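Local coordinates for protein STIV B116 (Sulfolobus turreted icosahedral virus, PDB 2J85) that probably binds DNA and belongs to a protein family highly conserved in diverse crenarchaeal viruses, at residues A[2-7]-A[43-48]; A[8-13]-A[81-86]. All coordinates share one frame; numbering follows the deposited sequence.

Interaction 1 (A[2-7]-A[43-48]); sequences GKVFLT and GTLINA
Strands 4-7 and 45-47 run side by side in the same direction, in register from Val4 opposite Leu45 to Leu6 opposite Asn47, their short axes inclined by 30°. Four backbone hydrogen bonds join them in the alternating parallel pattern: Val4 N to Thr44 O, Ile46 N to Val4 O (2.8 Å), Leu6 N to Ile46 O (2.9 Å) and Ala48 N to Leu6 O. The last two reach their acceptors in the carbonyl plane, whereas Val4 N and Ile46 N sit above the planes of theirs.

Both faces of the paired strands are packed, the one bearing Val4, Leu45 and Leu6 lying against helix 29-41. Leu45 CG is anti to its backbone N (chi1 -167°), which brings CD1 to 4.1 Å from both Val4 CG1 and Leu6 CB; branched aliphatic chains suit a face that packs against a helix. Beside them Leu6 CD2 lies along Asn47 OD1, which accepts from Ile49 N. On the other face Ile46 runs alongside Phe5, with CD1 3.8 Å from ring atom CE2.

The start of the contact is looser and wetter. A water donates to Thr44 OG1 and weakly to Gly2 O, while Thr44 OG1 also bonds Asp42. Gly43, with positive phi, ends helix 29-41 in a Schellman motif.

That helix packs Leu36 and Leu40 on Leu45 and Phe32 on Leu6, while strand 80-86 pairs with the other edge of strand 4-7, leaving 45-47 outermost within the chain.

Interaction 2 (A[8-13]-A[81-86]); sequences NAFSIN and ALIIMI
Asn8 is where the chain leaves strand 4-7 and peels off strand 80-86, so its contact with Ile84 is no longer a regular strand pairing. Its CA-H points at Ile84 O, with CA and O 3.0 Å apart, and CB lies 4.1 Å from Ile84 CG2. Asn8 O and Ile84 O, both acceptors, come close without bonding. A water bridges the parting backbones instead, donating to Asn8 O and accepting from Ile86 N at 3.0 Å. The Asn8 CG occupies the crowded position between backbone N and carbonyl carbon (chi1 73°), on a CB directed away from the strand; the side chain touches Thr54 of helix 52-62.

At Ala9 the CB also points away, so the backbone itself meets the strand's side chains, Ile83 CG2 and Met85 CE. The selenomethionine Met85 bends at chi2 and chi3 (54°) to bring its CE methyl 3.6 Å from Ala9 CA. Ala9 O, meanwhile, accepts from Thr7 OG1, tying the turn back to the strand it has just left. Here the loop joining strand 4-7 to strand 20-27 passes over the face of the mixed sheet that carries Ile83 and Met85.

Phe10 makes the main apolar contact. Its CB meets Ile83 CD1 at 3.4 Å, and the same methyl lies obliquely to the ring, 4.0 Å from CG. With CG anti to the backbone N (chi1 179°), the ring extends away from strand 80-86; a large aromatic suits this buried place, where Ile12 of the second subunit also packs on Phe10, Ile83 and Met85. Beyond it, Ser11 OG accepts from Asn13 N, an ST turn that suits the entry into the 3-10 segment, while Ile12 packs against Tyr113 of the second subunit.

Overall arrangement
From the N terminus, strand 4-7 runs directly into the 8-13 loop, so the first halves of both contacts are continuous. Interaction 1 closes the excursion through strand 20-27 and helix 29-41 by returning the chain to one edge of strand 4-7. The chain then passes through helix 52-62 to strand 80-86, where interaction 2 closes the longer loop. Because their segments alternate, the two contacts cross rather than nest. Strand 4-7 lies between 45-47 and 80-86 in the sheet, and probable backbone bonds, Phe5 O to Leu82 N and Thr7 O to Ile84 N, connect the two contacts. Interaction 2 alone reaches the second subunit.

Interaction 1 (A[2-7]-A[43-48])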
# COMPACT_ATOMS: atom_id res chain seq x y z
N GLY A 2 0.81 17.46 -13.69
CA GLY A 2 0.08 16.17 -13.94
C GLY A 2 -1.19 16.06 -13.11
O GLY A 2 -1.67 17.04 -12.57
N LYS A 3 -1.72 14.85 -13.00
CA LYS A 3 -2.92 14.59 -12.24
C LYS A 3 -2.62 14.46 -10.74
O LYS A 3 -1.48 14.15 -10.33
CB LYS A 3 -3.61 13.32 -12.75
CG LYS A 3 -3.59 13.17 -14.30
CD LYS A 3 -4.61 12.15 -14.81
CE LYS A 3 -4.17 11.44 -16.13
NZ LYS A 3 -3.41 10.17 -15.85
N VAL A 4 -3.64 14.71 -9.92
CA VAL A 4 -3.57 14.48 -8.49
C VAL A 4 -4.73 13.58 -8.04
O VAL A 4 -5.88 14.02 -7.96
CB VAL A 4 -3.58 15.79 -7.71
CG1 VAL A 4 -3.44 15.50 -6.24
CG2 VAL A 4 -2.47 16.71 -8.21
N PHE A 5 -4.44 12.33 -7.75
CA PHE A 5 -5.47 11.41 -7.33
C PHE A 5 -5.80 11.54 -5.84
O PHE A 5 -4.90 11.54 -4.99
CB PHE A 5 -5.03 9.98 -7.65
CG PHE A 5 -4.85 9.73 -9.12
CD1 PHE A 5 -3.59 9.86 -9.72
CD2 PHE A 5 -5.92 9.37 -9.91
CE1 PHE A 5 -3.42 9.61 -11.08
CE2 PHE A 5 -5.75 9.11 -11.28
CZ PHE A 5 -4.51 9.24 -11.86
N LEU A 6 -7.09 11.68 -5.53
CA LEU A 6 -7.56 11.61 -4.17
C LEU A 6 -7.99 10.17 -3.86
O LEU A 6 -8.91 9.64 -4.49
CB LEU A 6 -8.73 12.56 -3.98
CG LEU A 6 -9.30 12.57 -2.56
CD1 LEU A 6 -8.23 13.16 -1.60
CD2 LEU A 6 -10.61 13.34 -2.51
N THR A 7 -7.32 9.54 -2.90
CA THR A 7 -7.53 8.13 -2.59
C THR A 7 -7.62 7.93 -1.08
O THR A 7 -7.07 8.71 -0.30
CB THR A 7 -6.37 7.22 -3.11
OG1 THR A 7 -5.19 7.47 -2.35
CG2 THR A 7 -6.06 7.50 -4.53
N GLY A 43 -8.26 22.20 -11.29
CA GLY A 43 -8.80 21.17 -12.15
C GLY A 43 -7.93 19.95 -12.34
O GLY A 43 -8.19 19.16 -13.24
N THR A 44 -6.89 19.77 -11.52
CA THR A 44 -5.99 18.64 -11.70
C THR A 44 -6.35 17.46 -10.80
O THR A 44 -5.90 16.35 -11.04
CB THR A 44 -4.49 19.02 -11.52
OG1 THR A 44 -4.28 19.62 -10.24
CG2 THR A 44 -4.03 19.96 -12.66
N LEU A 45 -7.19 17.69 -9.78
CA LEU A 45 -7.62 16.60 -8.93
C LEU A 45 -8.47 15.60 -9.69
O LEU A 45 -9.42 15.97 -10.36
CB LEU A 45 -8.44 17.10 -7.73
CG LEU A 45 -8.63 15.99 -6.66
CD1 LEU A 45 -7.48 16.04 -5.68
CD2 LEU A 45 -9.98 16.03 -5.94
N ILE A 46 -8.13 14.31 -9.59
CA ILE A 46 -9.03 13.25 -9.96
C ILE A 46 -9.42 12.57 -8.67
O ILE A 46 -8.57 12.08 -7.95
CB ILE A 46 -8.37 12.25 -10.90
CG1 ILE A 46 -7.95 12.96 -12.20
CG2 ILE A 46 -9.31 11.06 -11.20
CD1 ILE A 46 -7.34 11.99 -13.23
N ASN A 47 -10.71 12.55 -8.37
CA ASN A 47 -11.25 11.95 -7.17
C ASN A 47 -11.48 10.47 -7.40
O ASN A 47 -12.22 10.09 -8.30
CB ASN A 47 -12.60 12.61 -6.81
CG ASN A 47 -13.30 11.94 -5.66
OD1 ASN A 47 -12.65 11.40 -4.75
ND2 ASN A 47 -14.63 11.98 -5.68
N ALA A 48 -10.85 9.64 -6.58
CA ALA A 48 -10.94 8.18 -6.69
C ALA A 48 -11.42 7.56 -5.37
O ALA A 48 -11.14 6.41 -5.10
CB ALA A 48 -9.58 7.61 -7.09
O HOH W 1 -1.53 19.58 -10.47

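Interaction 2 (A[8-13]-A[81-86])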
# COMPACT_ATOMS: atom_id res chain seq x y z
N ASN A 8 -8.30 6.84 -0.70
CA ASN A 8 -8.34 6.40 0.68
C ASN A 8 -7.38 5.25 0.95
O ASN A 8 -7.42 4.66 2.02
CB ASN A 8 -9.77 6.03 1.08
CG ASN A 8 -10.25 4.74 0.47
OD1 ASN A 8 -9.50 4.03 -0.19
ND2 ASN A 8 -11.52 4.43 0.69
N ALA A 9 -6.50 4.98 -0.01
CA ALA A 9 -5.49 3.94 0.10
C ALA A 9 -4.27 4.25 -0.75
O ALA A 9 -4.36 4.98 -1.72
CB ALA A 9 -6.10 2.58 -0.31
N PHE A 10 -3.12 3.69 -0.37
CA PHE A 10 -1.98 3.62 -1.28
C PHE A 10 -1.59 2.16 -1.53
O PHE A 10 -1.43 1.37 -0.59
CB PHE A 10 -0.74 4.37 -0.79
CG PHE A 10 0.41 4.25 -1.74
CD1 PHE A 10 0.32 4.79 -3.01
CD2 PHE A 10 1.53 3.51 -1.43
CE1 PHE A 10 1.34 4.64 -3.91
CE2 PHE A 10 2.56 3.35 -2.34
CZ PHE A 10 2.47 3.91 -3.58
N SER A 11 -1.37 1.85 -2.81
CA SER A 11 -1.01 0.52 -3.23
C SER A 11 -0.00 0.60 -4.35
O SER A 11 -0.07 1.49 -5.19
CB SER A 11 -2.26 -0.23 -3.70
OG SER A 11 -1.90 -1.38 -4.42
N ILE A 12 0.94 -0.34 -4.32
CA ILE A 12 1.88 -0.61 -5.42
C ILE A 12 1.17 -0.77 -6.77
O ILE A 12 1.74 -0.43 -7.80
CB ILE A 12 2.74 -1.91 -5.13
CG1 ILE A 12 3.75 -1.64 -4.01
CG2 ILE A 12 3.45 -2.42 -6.41
CD1 ILE A 12 4.78 -2.71 -3.82
N ASN A 13 -0.06 -1.29 -6.76
CA ASN A 13 -0.92 -1.33 -7.97
C ASN A 13 -1.25 0.03 -8.60
O ASN A 13 -1.66 0.09 -9.76
CB ASN A 13 -2.25 -2.05 -7.66
CG ASN A 13 -2.06 -3.54 -7.34
OD1 ASN A 13 -1.16 -4.21 -7.87
ND2 ASN A 13 -2.90 -4.06 -6.45
N ALA A 81 -0.53 11.61 -5.53
CA ALA A 81 -1.75 11.25 -4.83
C ALA A 81 -1.82 12.00 -3.49
O ALA A 81 -0.79 12.33 -2.88
CB ALA A 81 -1.82 9.70 -4.63
N LEU A 82 -3.04 12.36 -3.10
CA LEU A 82 -3.35 12.89 -1.76
C LEU A 82 -4.16 11.82 -1.12
O LEU A 82 -5.21 11.42 -1.65
CB LEU A 82 -4.18 14.17 -1.84
CG LEU A 82 -3.44 15.41 -2.31
CD1 LEU A 82 -4.42 16.54 -2.77
CD2 LEU A 82 -2.45 15.87 -1.20
N ILE A 83 -3.69 11.32 0.01
CA ILE A 83 -4.25 10.11 0.58
C ILE A 83 -4.84 10.34 1.97
O ILE A 83 -4.22 10.99 2.81
CB ILE A 83 -3.20 8.96 0.60
CG1 ILE A 83 -2.52 8.86 -0.77
CG2 ILE A 83 -3.88 7.64 1.07
CD1 ILE A 83 -1.59 7.67 -1.00
N ILE A 84 -6.06 9.82 2.19
CA ILE A 84 -6.67 9.76 3.52
C ILE A 84 -6.74 8.28 3.96
O ILE A 84 -7.34 7.44 3.28
CB ILE A 84 -8.08 10.41 3.57
CG1 ILE A 84 -8.64 10.37 5.01
CG2 ILE A 84 -9.03 9.75 2.58
CD1 ILE A 84 -10.02 11.05 5.20
N MSE A 85 -6.12 7.99 5.10
CA MSE A 85 -6.07 6.64 5.63
C MSE A 85 -6.89 6.58 6.90
O MSE A 85 -6.59 7.26 7.87
CB MSE A 85 -4.63 6.25 5.94
CG MSE A 85 -3.66 6.48 4.80
SE MSE A 85 -2.98 4.87 3.95
CE MSE A 85 -4.76 4.12 3.57
N ILE A 86 -7.93 5.77 6.88
CA ILE A 86 -8.72 5.50 8.09
C ILE A 86 -8.42 4.08 8.56
O ILE A 86 -8.44 3.15 7.77
CB ILE A 86 -10.23 5.70 7.81
CG1 ILE A 86 -10.46 7.07 7.14
CG2 ILE A 86 -11.03 5.60 9.10
CD1 ILE A 86 -11.82 7.22 6.47
O HOH W 2 -8.61 4.78 4.13